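Local structure of chitinase (Chromobacterium violaceum, 4TXG) at residues T237-K240 with R241-G245; P171-A175 with S176-W180; V139-Q142 with G143-Q147. The protein probably hydrolyses the glycosidic bonds of chitin, as a glycoside hydrolase of family 18. All coordinates share one frame; numbering follows the deposited sequence.

Contact 1 of 3, residues T237-K240 with R241-G245. With CS (cesium ion), chain E.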
ATOM      1  N   THR A 237     -15.895   1.791 -18.827  1.00  8.17           N
ATOM      2  CA  THR A 237     -16.512   3.066 -19.193  1.00  9.04           C
ATOM      3  C   THR A 237     -18.030   2.980 -19.128  1.00  9.51           C
ATOM      4  O   THR A 237     -18.704   3.885 -18.618  1.00  8.99           O
ATOM      5  CB  THR A 237     -16.067   3.497 -20.598  1.00  8.31           C
ATOM      6  OG1 THR A 237     -14.645   3.687 -20.593  1.00  8.39           O
ATOM      7  CG2 THR A 237     -16.742   4.811 -21.003  1.00  9.49           C
ATOM      8  N   GLN A 238     -18.567   1.875 -19.633  1.00  8.89           N
ATOM      9  CA  GLN A 238     -20.017   1.665 -19.608  1.00 10.08           C
ATOM     10  C   GLN A 238     -20.611   1.593 -18.203  1.00 10.27           C
ATOM     11  O   GLN A 238     -21.638   2.208 -17.915  1.00 10.37           O
ATOM     12  CB  GLN A 238     -20.362   0.385 -20.345  1.00  9.89           C
ATOM     13  CG  GLN A 238     -20.303   0.493 -21.841  1.00 12.28           C
ATOM     14  CD  GLN A 238     -20.859  -0.750 -22.473  1.00 13.09           C
ATOM     15  OE1 GLN A 238     -22.071  -0.884 -22.618  1.00 17.49           O
ATOM     16  NE2 GLN A 238     -19.983  -1.692 -22.815  1.00  9.71           N
ATOM     17  N   TYR A 239     -19.986   0.807 -17.336  1.00 10.98           N
ATOM     18  CA  TYR A 239     -20.550   0.604 -16.006  1.00  9.88           C
ATOM     19  C   TYR A 239     -20.426   1.857 -15.155  1.00 11.06           C
ATOM     20  O   TYR A 239     -21.274   2.109 -14.303  1.00 12.92           O
ATOM     21  CB  TYR A 239     -19.902  -0.599 -15.315  1.00 11.09           C
ATOM     22  CG  TYR A 239     -20.557  -1.894 -15.725  1.00 13.69           C
ATOM     23  CD1 TYR A 239     -20.165  -2.555 -16.876  1.00 16.04           C
ATOM     24  CD2 TYR A 239     -21.600  -2.433 -14.981  1.00 18.27           C
ATOM     25  CE1 TYR A 239     -20.789  -3.730 -17.273  1.00 19.33           C
ATOM     26  CE2 TYR A 239     -22.226  -3.607 -15.367  1.00 22.05           C
ATOM     27  CZ  TYR A 239     -21.817  -4.250 -16.514  1.00 21.14           C
ATOM     28  OH  TYR A 239     -22.444  -5.419 -16.902  1.00 20.57           O
ATOM     29  N   LYS A 240     -19.394   2.660 -15.395  1.00 10.63           N
ATOM     30  CA  LYS A 240     -19.261   3.909 -14.655  1.00 12.50           C
ATOM     31  C   LYS A 240     -20.434   4.850 -14.912  1.00 14.99           C
ATOM     32  O   LYS A 240     -20.760   5.671 -14.061  1.00 14.31           O
ATOM     33  CB  LYS A 240     -17.940   4.608 -14.989  1.00 11.40           C
ATOM     34  CG  LYS A 240     -16.750   3.936 -14.343  1.00 12.27           C
ATOM     35  CD  LYS A 240     -15.699   4.936 -13.911  1.00 24.45           C
ATOM     36  CE  LYS A 240     -15.022   5.579 -15.080  1.00 22.97           C
ATOM     37  NZ  LYS A 240     -13.960   6.527 -14.616  1.00 19.02           N
ATOM     38  N   ARG A 241     -21.080   4.724 -16.073  1.00 12.88           N
ATOM     39  CA  ARG A 241     -22.253   5.550 -16.353  1.00 11.80           C
ATOM     40  C   ARG A 241     -23.416   5.195 -15.435  1.00 15.11           C
ATOM     41  O   ARG A 241     -24.206   6.062 -15.042  1.00 15.83           O
ATOM     42  CB  ARG A 241     -22.689   5.398 -17.812  1.00 11.62           C
ATOM     43  CG  ARG A 241     -21.611   5.757 -18.809  1.00 10.12           C
ATOM     44  CD  ARG A 241     -22.145   5.557 -20.209  1.00 12.11           C
ATOM     45  NE  ARG A 241     -21.138   5.792 -21.231  1.00 14.73           N
ATOM     46  CZ  ARG A 241     -21.069   5.085 -22.353  1.00 14.99           C
ATOM     47  NH1 ARG A 241     -21.936   4.104 -22.561  1.00 13.72           N
ATOM     48  NH2 ARG A 241     -20.135   5.353 -23.250  1.00 11.86           N
ATOM     49  N   LYS A 242     -23.512   3.916 -15.087  1.00 13.78           N
ATOM     50  CA  LYS A 242     -24.566   3.446 -14.200  1.00 18.52           C
ATOM     51  C   LYS A 242     -24.211   3.729 -12.739  1.00 19.40           C
ATOM     52  O   LYS A 242     -25.092   3.906 -11.896  1.00 20.75           O
ATOM     53  CB  LYS A 242     -24.812   1.951 -14.431  1.00 25.30           C
ATOM     54  CG  LYS A 242     -25.836   1.310 -13.504  1.00 35.19           C
ATOM     55  CD  LYS A 242     -27.215   1.925 -13.646  1.00 48.03           C
ATOM     56  CE  LYS A 242     -28.221   1.172 -12.789  1.00 53.99           C
ATOM     57  NZ  LYS A 242     -28.122  -0.300 -13.019  1.00 54.04           N
ATOM     58  N   TYR A 243     -22.914   3.793 -12.454  1.00 12.40           N
ATOM     59  CA  TYR A 243     -22.424   4.060 -11.100  1.00 13.23           C
ATOM     60  C   TYR A 243     -21.440   5.233 -11.093  1.00 14.19           C
ATOM     61  O   TYR A 243     -20.242   5.030 -10.950  1.00 14.74           O
ATOM     62  CB  TYR A 243     -21.753   2.804 -10.534  1.00 14.04           C
ATOM     63  CG  TYR A 243     -22.669   1.612 -10.505  1.00 14.14           C
ATOM     64  CD1 TYR A 243     -23.480   1.369  -9.399  1.00 18.18           C
ATOM     65  CD2 TYR A 243     -22.736   0.731 -11.578  1.00 15.78           C
ATOM     66  CE1 TYR A 243     -24.328   0.285  -9.368  1.00 20.56           C
ATOM     67  CE2 TYR A 243     -23.581  -0.360 -11.555  1.00 22.48           C
ATOM     68  CZ  TYR A 243     -24.376  -0.576 -10.446  1.00 20.70           C
ATOM     69  OH  TYR A 243     -25.220  -1.657 -10.417  1.00 25.34           O
ATOM     70  N   PRO A 244     -21.951   6.469 -11.237  1.00 15.61           N
ATOM     71  CA  PRO A 244     -21.128   7.648 -11.565  1.00 19.37           C
ATOM     72  C   PRO A 244     -20.180   8.100 -10.456  1.00 21.24           C
ATOM     73  O   PRO A 244     -19.289   8.921 -10.693  1.00 20.94           O
ATOM     74  CB  PRO A 244     -22.172   8.731 -11.850  1.00 20.39           C
ATOM     75  CG  PRO A 244     -23.377   8.306 -11.061  1.00 22.12           C
ATOM     76  CD  PRO A 244     -23.385   6.802 -11.136  1.00 22.27           C
ATOM     77  N   GLY A 245     -20.371   7.565  -9.260  1.00 11.96           N
ATOM     78  CA  GLY A 245     -19.539   7.931  -8.136  1.00 13.30           C
ATOM     79  C   GLY A 245     -18.320   7.047  -8.014  1.00 15.75           C
ATOM     80  O   GLY A 245     -17.337   7.428  -7.372  1.00 12.90           O
TER
HETATM   81 CS    CS E 804     -23.831  -1.926 -24.750  1.00 94.38          CS
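Arg241 folds back over the turn of helix that precedes it. Its N donates to Gln238 O at 3.2 Å. The side chain then runs extended. With CG beside the backbone N (chi1 -58°), it heads back along the helix, and CG passes 3.5 Å from Thr237 O. At the far end NH1 lies 4.0 Å from Gln238 CG, and the Gln238 CA sits over one face of the guanidinium. The amide and guanidinium planes are turned 51° apart, so the two groups are not stacked.

Tyr239 O is shared by two donors. Tyr243 N bonds to it at 3.0 Å, and Lys242 N makes a weaker, more bent bond. The same oxygen lies at the edge of the Tyr243 ring, 3.4 Å from CD2. Tyr243 CE2 in turn touches Tyr239 CD2 at the edge of that ring. Lys240 O receives a weak bond from Tyr243 N. Pro244 brings no N-H, but its CA makes a CH...O contact with Lys240 O at 3.2 Å.

The contact lies in the C-terminal part of helix 231-242 and the chain that follows. In the family 18 barrel this helix belongs to the beta-alpha-beta crossover from strand 185-193 to strand 247-253.

Further out, Gln238 OE1 binds a cesium ion at 3.0 Å, while its NE2 donates to Glu222 O. Asp224 forms a salt bridge with Arg241 NH1, which helps to fix the guanidinium, while Lys240 NZ pairs with Asp307 and Tyr239 OH bonds to Gly220 O. The Tyr239 ring stacks on Trp180, which also meets the Tyr243 ring with planes at about 20°.

Contact 2 of 3, residues P171-A175 with S176-W180; sequences PAYLA and SDIPW. With CS (cesium ion), chain N.
Ser176 and Asp177 turn the chain back onto Leu174 and Tyr173. The hydroxyl of Ser176 packs against Leu174 CB. Ser176 O is one of the ligands of a cesium ion, at 3.3 Å.

Asp177 grips Leu174 twice. Its N donates to Leu174 O at 2.8 Å, which closes a turn with backbone angles of type I at Ala175 and Ser176. Its OD2 accepts from Leu174 N at 2.8 Å in an almost straight bond (174°), met on the anti side and tilted from the carboxylate plane. The two bonds run in opposite senses between the same two residues, so the aspartate side chain ties down the start of the turn it follows. Asp177 CB lies over one face of the Tyr173 ring, 4.0 Å from its centroid, in a CH-pi contact. Tyr173 can offer that face because its CG lies anti to the backbone N (chi1 -170°).

Ile178 N makes a weak bond of 3.4 Å to Ala175 O. Its CG1 touches Tyr173 CE1, and the two side chains cross at about a right angle. Ile178 O is a second cesium ligand, and two waters also bind the ion.

Pro179 is the centre of an inverse gamma turn. Trp180 N reaches Ile178 O weakly across it.

Trp180 ends the segment by donating NE1 to Ala175 O at 3.0 Å. The acceptor lies near the ring plane, at the indole edge. Ala175 O thus accepts two bonds, this one and the weak one from Ile178 N.

The loop runs between barrel strands 155-161 and 185-193. Tyr173 and Ile178 rest on Phe160 of the first strand, Ile178 and Trp180 on Ile186 of the second. On the helix 231-242 side, Ala175 packs on Leu235 and Trp180 on Leu236.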
ATOM      1  N   PRO A 171     -11.794 -20.078 -15.426  1.00 15.65           N
ATOM      2  CA  PRO A 171     -12.839 -19.147 -14.989  1.00 17.73           C
ATOM      3  C   PRO A 171     -12.508 -17.684 -15.286  1.00 17.87           C
ATOM      4  O   PRO A 171     -11.420 -17.204 -14.948  1.00 12.71           O
ATOM      5  CB  PRO A 171     -12.911 -19.387 -13.477  1.00 18.87           C
ATOM      6  CG  PRO A 171     -12.542 -20.827 -13.324  1.00 18.14           C
ATOM      7  CD  PRO A 171     -11.480 -21.072 -14.382  1.00 17.37           C
ATOM      8  N   ALA A 172     -13.445 -16.994 -15.929  1.00 14.57           N
ATOM      9  CA  ALA A 172     -13.257 -15.589 -16.261  1.00 12.79           C
ATOM     10  C   ALA A 172     -13.770 -14.713 -15.137  1.00 14.22           C
ATOM     11  O   ALA A 172     -14.699 -15.080 -14.423  1.00 13.69           O
ATOM     12  CB  ALA A 172     -13.973 -15.241 -17.570  1.00 15.39           C
ATOM     13  N   TYR A 173     -13.151 -13.550 -14.983  1.00 10.85           N
ATOM     14  CA  TYR A 173     -13.700 -12.513 -14.132  1.00 10.27           C
ATOM     15  C   TYR A 173     -13.614 -11.213 -14.905  1.00 10.84           C
ATOM     16  O   TYR A 173     -12.531 -10.664 -15.094  1.00 11.43           O
ATOM     17  CB  TYR A 173     -12.957 -12.418 -12.802  1.00 10.03           C
ATOM     18  CG  TYR A 173     -13.648 -11.509 -11.811  1.00 10.23           C
ATOM     19  CD1 TYR A 173     -13.399 -10.143 -11.799  1.00 12.75           C
ATOM     20  CD2 TYR A 173     -14.565 -12.019 -10.897  1.00 11.31           C
ATOM     21  CE1 TYR A 173     -14.037  -9.308 -10.893  1.00 11.01           C
ATOM     22  CE2 TYR A 173     -15.210 -11.192  -9.986  1.00 10.96           C
ATOM     23  CZ  TYR A 173     -14.936  -9.838  -9.987  1.00 11.46           C
ATOM     24  OH  TYR A 173     -15.574  -9.020  -9.077  1.00 11.31           O
ATOM     25  N   LEU A 174     -14.769 -10.745 -15.364  1.00 11.40           N
ATOM     26  CA  LEU A 174     -14.849  -9.603 -16.265  1.00  8.64           C
ATOM     27  C   LEU A 174     -15.329  -8.364 -15.531  1.00  9.33           C
ATOM     28  O   LEU A 174     -15.782  -8.448 -14.387  1.00 10.56           O
ATOM     29  CB  LEU A 174     -15.794  -9.919 -17.423  1.00  9.04           C
ATOM     30  CG  LEU A 174     -15.457 -11.212 -18.170  1.00 11.84           C
ATOM     31  CD1 LEU A 174     -16.404 -11.367 -19.355  1.00 14.75           C
ATOM     32  CD2 LEU A 174     -13.993 -11.195 -18.622  1.00 14.91           C
ATOM     33  N   ALA A 175     -15.226  -7.209 -16.184  1.00 10.87           N
ATOM     34  CA  ALA A 175     -15.593  -5.954 -15.527  1.00 15.25           C
ATOM     35  C   ALA A 175     -17.081  -5.968 -15.172  1.00 16.05           C
ATOM     36  O   ALA A 175     -17.522  -5.303 -14.233  1.00 17.70           O
ATOM     37  CB  ALA A 175     -15.247  -4.758 -16.423  1.00 17.31           C
ATOM     38  N   SER A 176     -17.846  -6.766 -15.908  1.00 14.78           N
ATOM     39  CA  SER A 176     -19.269  -6.916 -15.644  1.00 18.10           C
ATOM     40  C   SER A 176     -19.569  -7.765 -14.406  1.00 17.13           C
ATOM     41  O   SER A 176     -20.705  -7.788 -13.944  1.00 18.55           O
ATOM     42  CB  SER A 176     -19.962  -7.522 -16.871  1.00 23.26           C
ATOM     43  OG  SER A 176     -19.305  -8.706 -17.288  1.00 23.49           O
ATOM     44  N   ASP A 177     -18.558  -8.456 -13.870  1.00 12.70           N
ATOM     45  CA  ASP A 177     -18.718  -9.285 -12.669  1.00 14.99           C
ATOM     46  C   ASP A 177     -18.420  -8.531 -11.374  1.00 14.16           C
ATOM     47  O   ASP A 177     -18.658  -9.040 -10.271  1.00 14.93           O
ATOM     48  CB  ASP A 177     -17.805 -10.516 -12.750  1.00 17.92           C
ATOM     49  CG  ASP A 177     -18.158 -11.422 -13.917  1.00 22.09           C
ATOM     50  OD1 ASP A 177     -19.360 -11.680 -14.106  1.00 25.25           O
ATOM     51  OD2 ASP A 177     -17.244 -11.856 -14.653  1.00 13.93           O
ATOM     52  N   ILE A 178     -17.875  -7.328 -11.518  1.00  8.93           N
ATOM     53  CA  ILE A 178     -17.537  -6.475 -10.386  1.00  8.07           C
ATOM     54  C   ILE A 178     -18.794  -6.049  -9.624  1.00 11.14           C
ATOM     55  O   ILE A 178     -19.811  -5.728 -10.246  1.00 10.63           O
ATOM     56  CB  ILE A 178     -16.770  -5.221 -10.877  1.00 10.31           C
ATOM     57  CG1 ILE A 178     -15.400  -5.605 -11.448  1.00 10.99           C
ATOM     58  CG2 ILE A 178     -16.609  -4.187  -9.763  1.00  8.31           C
ATOM     59  CD1 ILE A 178     -14.664  -4.429 -12.094  1.00 11.88           C
ATOM     60  N   PRO A 179     -18.745  -6.063  -8.280  1.00 13.03           N
ATOM     61  CA  PRO A 179     -19.859  -5.535  -7.480  1.00 12.80           C
ATOM     62  C   PRO A 179     -19.851  -4.005  -7.434  1.00 11.67           C
ATOM     63  O   PRO A 179     -19.521  -3.400  -6.413  1.00 10.38           O
ATOM     64  CB  PRO A 179     -19.605  -6.130  -6.091  1.00 12.43           C
ATOM     65  CG  PRO A 179     -18.111  -6.274  -6.030  1.00 11.87           C
ATOM     66  CD  PRO A 179     -17.705  -6.683  -7.432  1.00 12.88           C
ATOM     67  N   TRP A 180     -20.217  -3.387  -8.550  1.00 10.63           N
ATOM     68  CA  TRP A 180     -20.168  -1.938  -8.682  1.00 10.00           C
ATOM     69  C   TRP A 180     -20.939  -1.178  -7.601  1.00 11.82           C
ATOM     70  O   TRP A 180     -20.536  -0.082  -7.207  1.00 13.81           O
ATOM     71  CB  TRP A 180     -20.701  -1.536 -10.056  1.00  9.26           C
ATOM     72  CG  TRP A 180     -19.758  -1.856 -11.178  1.00 10.57           C
ATOM     73  CD1 TRP A 180     -19.670  -3.030 -11.872  1.00 12.09           C
ATOM     74  CD2 TRP A 180     -18.775  -0.980 -11.740  1.00  9.98           C
ATOM     75  NE1 TRP A 180     -18.693  -2.934 -12.836  1.00 10.90           N
ATOM     76  CE2 TRP A 180     -18.123  -1.691 -12.769  1.00 10.26           C
ATOM     77  CE3 TRP A 180     -18.384   0.333 -11.473  1.00 10.35           C
ATOM     78  CZ2 TRP A 180     -17.093  -1.131 -13.529  1.00 11.20           C
ATOM     79  CZ3 TRP A 180     -17.368   0.893 -12.241  1.00 12.33           C
ATOM     80  CH2 TRP A 180     -16.734   0.156 -13.253  1.00 11.30           C
TER
HETATM   81 CS    CS N 813     -22.550  -7.196 -11.315  1.00152.21          CS
HETATM   82  O   HOH W   1     -23.597  -7.316 -14.263  1.00 33.98           O
HETATM   83  O   HOH W   2     -23.590  -4.516 -12.039  1.00 55.50           O

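Contact 3 of 3, residues V139-Q142 with G143-Q147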
ATOM      1  N   VAL A 139     -14.315  16.310  -6.313  1.00  9.58           N
ATOM      2  CA  VAL A 139     -14.122  14.977  -5.735  1.00 10.81           C
ATOM      3  C   VAL A 139     -14.153  15.028  -4.203  1.00 11.68           C
ATOM      4  O   VAL A 139     -14.480  14.036  -3.542  1.00  9.72           O
ATOM      5  CB  VAL A 139     -12.769  14.357  -6.220  1.00 14.71           C
ATOM      6  CG1 VAL A 139     -12.355  13.139  -5.399  1.00 16.81           C
ATOM      7  CG2 VAL A 139     -12.855  13.987  -7.704  1.00 17.15           C
ATOM      8  N   TYR A 140     -13.824  16.190  -3.641  1.00 10.66           N
ATOM      9  CA  TYR A 140     -13.733  16.337  -2.191  1.00  9.12           C
ATOM     10  C   TYR A 140     -14.753  17.320  -1.625  1.00 11.77           C
ATOM     11  O   TYR A 140     -15.237  18.211  -2.318  1.00 12.77           O
ATOM     12  CB  TYR A 140     -12.325  16.787  -1.793  1.00  8.46           C
ATOM     13  CG  TYR A 140     -11.264  15.779  -2.179  1.00  8.97           C
ATOM     14  CD1 TYR A 140     -11.154  14.572  -1.506  1.00  7.70           C
ATOM     15  CD2 TYR A 140     -10.376  16.035  -3.226  1.00 10.03           C
ATOM     16  CE1 TYR A 140     -10.188  13.635  -1.850  1.00  8.67           C
ATOM     17  CE2 TYR A 140      -9.396  15.104  -3.575  1.00  8.78           C
ATOM     18  CZ  TYR A 140      -9.316  13.904  -2.890  1.00  7.95           C
ATOM     19  OH  TYR A 140      -8.355  12.969  -3.231  1.00 10.41           O
ATOM     20  N   LYS A 141     -15.076  17.131  -0.354  1.00  9.89           N
ATOM     21  CA  LYS A 141     -15.974  18.022   0.370  1.00 13.30           C
ATOM     22  C   LYS A 141     -15.185  19.178   0.946  1.00 12.72           C
ATOM     23  O   LYS A 141     -13.957  19.138   0.958  1.00 12.34           O
ATOM     24  CB  LYS A 141     -16.678  17.267   1.501  1.00 14.12           C
ATOM     25  CG  LYS A 141     -17.284  15.961   1.060  1.00 16.95           C
ATOM     26  CD  LYS A 141     -17.678  15.105   2.253  1.00 16.78           C
ATOM     27  CE  LYS A 141     -18.105  13.724   1.798  1.00 18.27           C
ATOM     28  NZ  LYS A 141     -18.541  12.883   2.939  1.00 22.85           N
ATOM     29  N   GLN A 142     -15.871  20.213   1.420  1.00 13.25           N
ATOM     30  CA  GLN A 142     -15.160  21.255   2.145  1.00 13.78           C
ATOM     31  C   GLN A 142     -14.534  20.603   3.372  1.00 15.24           C
ATOM     32  O   GLN A 142     -15.190  19.848   4.089  1.00 14.83           O
ATOM     33  CB  GLN A 142     -16.085  22.419   2.511  1.00 17.91           C
ATOM     34  CG  GLN A 142     -16.575  23.164   1.273  1.00 24.90           C
ATOM     35  CD  GLN A 142     -17.138  24.531   1.577  1.00 34.73           C
ATOM     36  OE1 GLN A 142     -16.781  25.156   2.572  1.00 38.18           O
ATOM     37  NE2 GLN A 142     -18.026  25.003   0.714  1.00 39.34           N
ATOM     38  N   GLY A 143     -13.247  20.854   3.571  1.00 13.99           N
ATOM     39  CA  GLY A 143     -12.499  20.175   4.612  1.00 12.83           C
ATOM     40  C   GLY A 143     -11.646  19.035   4.086  1.00 12.53           C
ATOM     41  O   GLY A 143     -10.778  18.525   4.798  1.00 13.26           O
ATOM     42  N   GLY A 144     -11.894  18.618   2.845  1.00 11.96           N
ATOM     43  CA  GLY A 144     -11.000  17.682   2.179  1.00  8.79           C
ATOM     44  C   GLY A 144     -11.367  16.203   2.187  1.00  9.86           C
ATOM     45  O   GLY A 144     -10.658  15.397   1.580  1.00 12.51           O
ATOM     46  N   ALA A 145     -12.440  15.827   2.878  1.00 11.14           N
ATOM     47  CA  ALA A 145     -12.868  14.429   2.880  1.00 11.09           C
ATOM     48  C   ALA A 145     -13.429  14.071   1.511  1.00 10.92           C
ATOM     49  O   ALA A 145     -14.018  14.915   0.841  1.00 11.28           O
ATOM     50  CB  ALA A 145     -13.912  14.170   3.967  1.00 14.06           C
ATOM     51  N   GLU A 146     -13.253  12.819   1.102  1.00  9.25           N
ATOM     52  CA  GLU A 146     -13.642  12.405  -0.242  1.00  7.64           C
ATOM     53  C   GLU A 146     -15.150  12.155  -0.362  1.00 12.76           C
ATOM     54  O   GLU A 146     -15.777  11.584   0.529  1.00 11.72           O
ATOM     55  CB  GLU A 146     -12.858  11.149  -0.655  1.00 10.15           C
ATOM     56  CG  GLU A 146     -12.927  10.870  -2.146  1.00  8.76           C
ATOM     57  CD  GLU A 146     -11.903   9.847  -2.630  1.00 11.70           C
ATOM     58  OE1 GLU A 146     -12.126   9.282  -3.726  1.00 11.03           O
ATOM     59  OE2 GLU A 146     -10.892   9.605  -1.934  1.00 12.00           O
ATOM     60  N   GLN A 147     -15.735  12.618  -1.460  1.00  8.90           N
ATOM     61  CA  GLN A 147     -17.105  12.254  -1.791  1.00  9.73           C
ATOM     62  C   GLN A 147     -17.099  10.817  -2.286  1.00 13.61           C
ATOM     63  O   GLN A 147     -16.603  10.548  -3.384  1.00 12.42           O
ATOM     64  CB  GLN A 147     -17.678  13.183  -2.858  1.00 11.12           C
ATOM     65  CG  GLN A 147     -17.654  14.660  -2.483  1.00 10.47           C
ATOM     66  CD  GLN A 147     -18.230  15.522  -3.592  1.00 16.37           C
ATOM     67  OE1 GLN A 147     -19.291  15.216  -4.139  1.00 17.54           O
ATOM     68  NE2 GLN A 147     -17.521  16.584  -3.949  1.00 16.01           N
TER
HETATM   69  O   HOH W   3     -14.296  17.226   4.806  1.00 14.69           O
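Gln147 lies along the backbone of Val139 and Tyr140. Its CB and CG both pass over Val139 O, each at 3.4 Å. CG also meets Lys141 CG at 3.8 Å, where the two side chains cross. CD continues past the Val139 carbonyl. The chain is extended at chi2 (180°), which carries the amide on to Tyr140. There NE2 donates to Tyr140 O in a weak bond of 3.2 Å. Gln147 N bonds to Val139 O at 2.8 Å. Gln147 thus holds two successive carbonyls of the opposite arm.

The two arms form a short hairpin. Tyr140 and Glu146 are its non-hydrogen-bonded pair, flanked by the Gln147 to Val139 bond and by Lys141 N to Ala145 O, which is short and nearly linear (2.7 Å, 175°). A type II turn from Lys141 to Gly144 links the arms, closed by Gly144 N to Lys141 O at 2.8 Å. Lys141 faces both Gly144 and Ala145, which makes this a G1 beta bulge. Gly143 and Gly144 both have positive phi, where a side chain would clash with the preceding carbonyl. One water bridges Gln142 O and Ala145 N.

Tyr140 packs across the hairpin, its CE1 3.8 Å from Glu146 CB. The Val139 CG1 methyl sits over the centre of the Tyr140 ring. The polar ends meet residues at the starts of barrel strands: Tyr140 OH bonds to Asp390, and Glu146 forms a salt bridge with Arg155 and a bond to His185.

Backbone bonds therefore set the shape of the hairpin. The buried carboxylate of Glu146 has partners at both oxygens, and the cationic Arg155 would probably favour its charged form.

How the contacts relate
Contacts 1 and 2 touch each other. The turn at 176-180 lies against the C-terminal part of helix 231-242, and Trp180 of contact 2 joins them, its indole lying among side chains of contact 1. Contact 3 is apart, with nearest atoms about 5 Å from contact 1 and about 12 Å from contact 2. Contact 1 is a surface contact of helical backbone bonds and charged ends. Contact 2 is partly buried and relies more on aromatic and aliphatic packing, with a carboxylate tying its turn. Contact 3 is also partly buried, but it is a hairpin before the first barrel strand, held mainly by backbone bonds. Cesium binds at contacts 1 and 2.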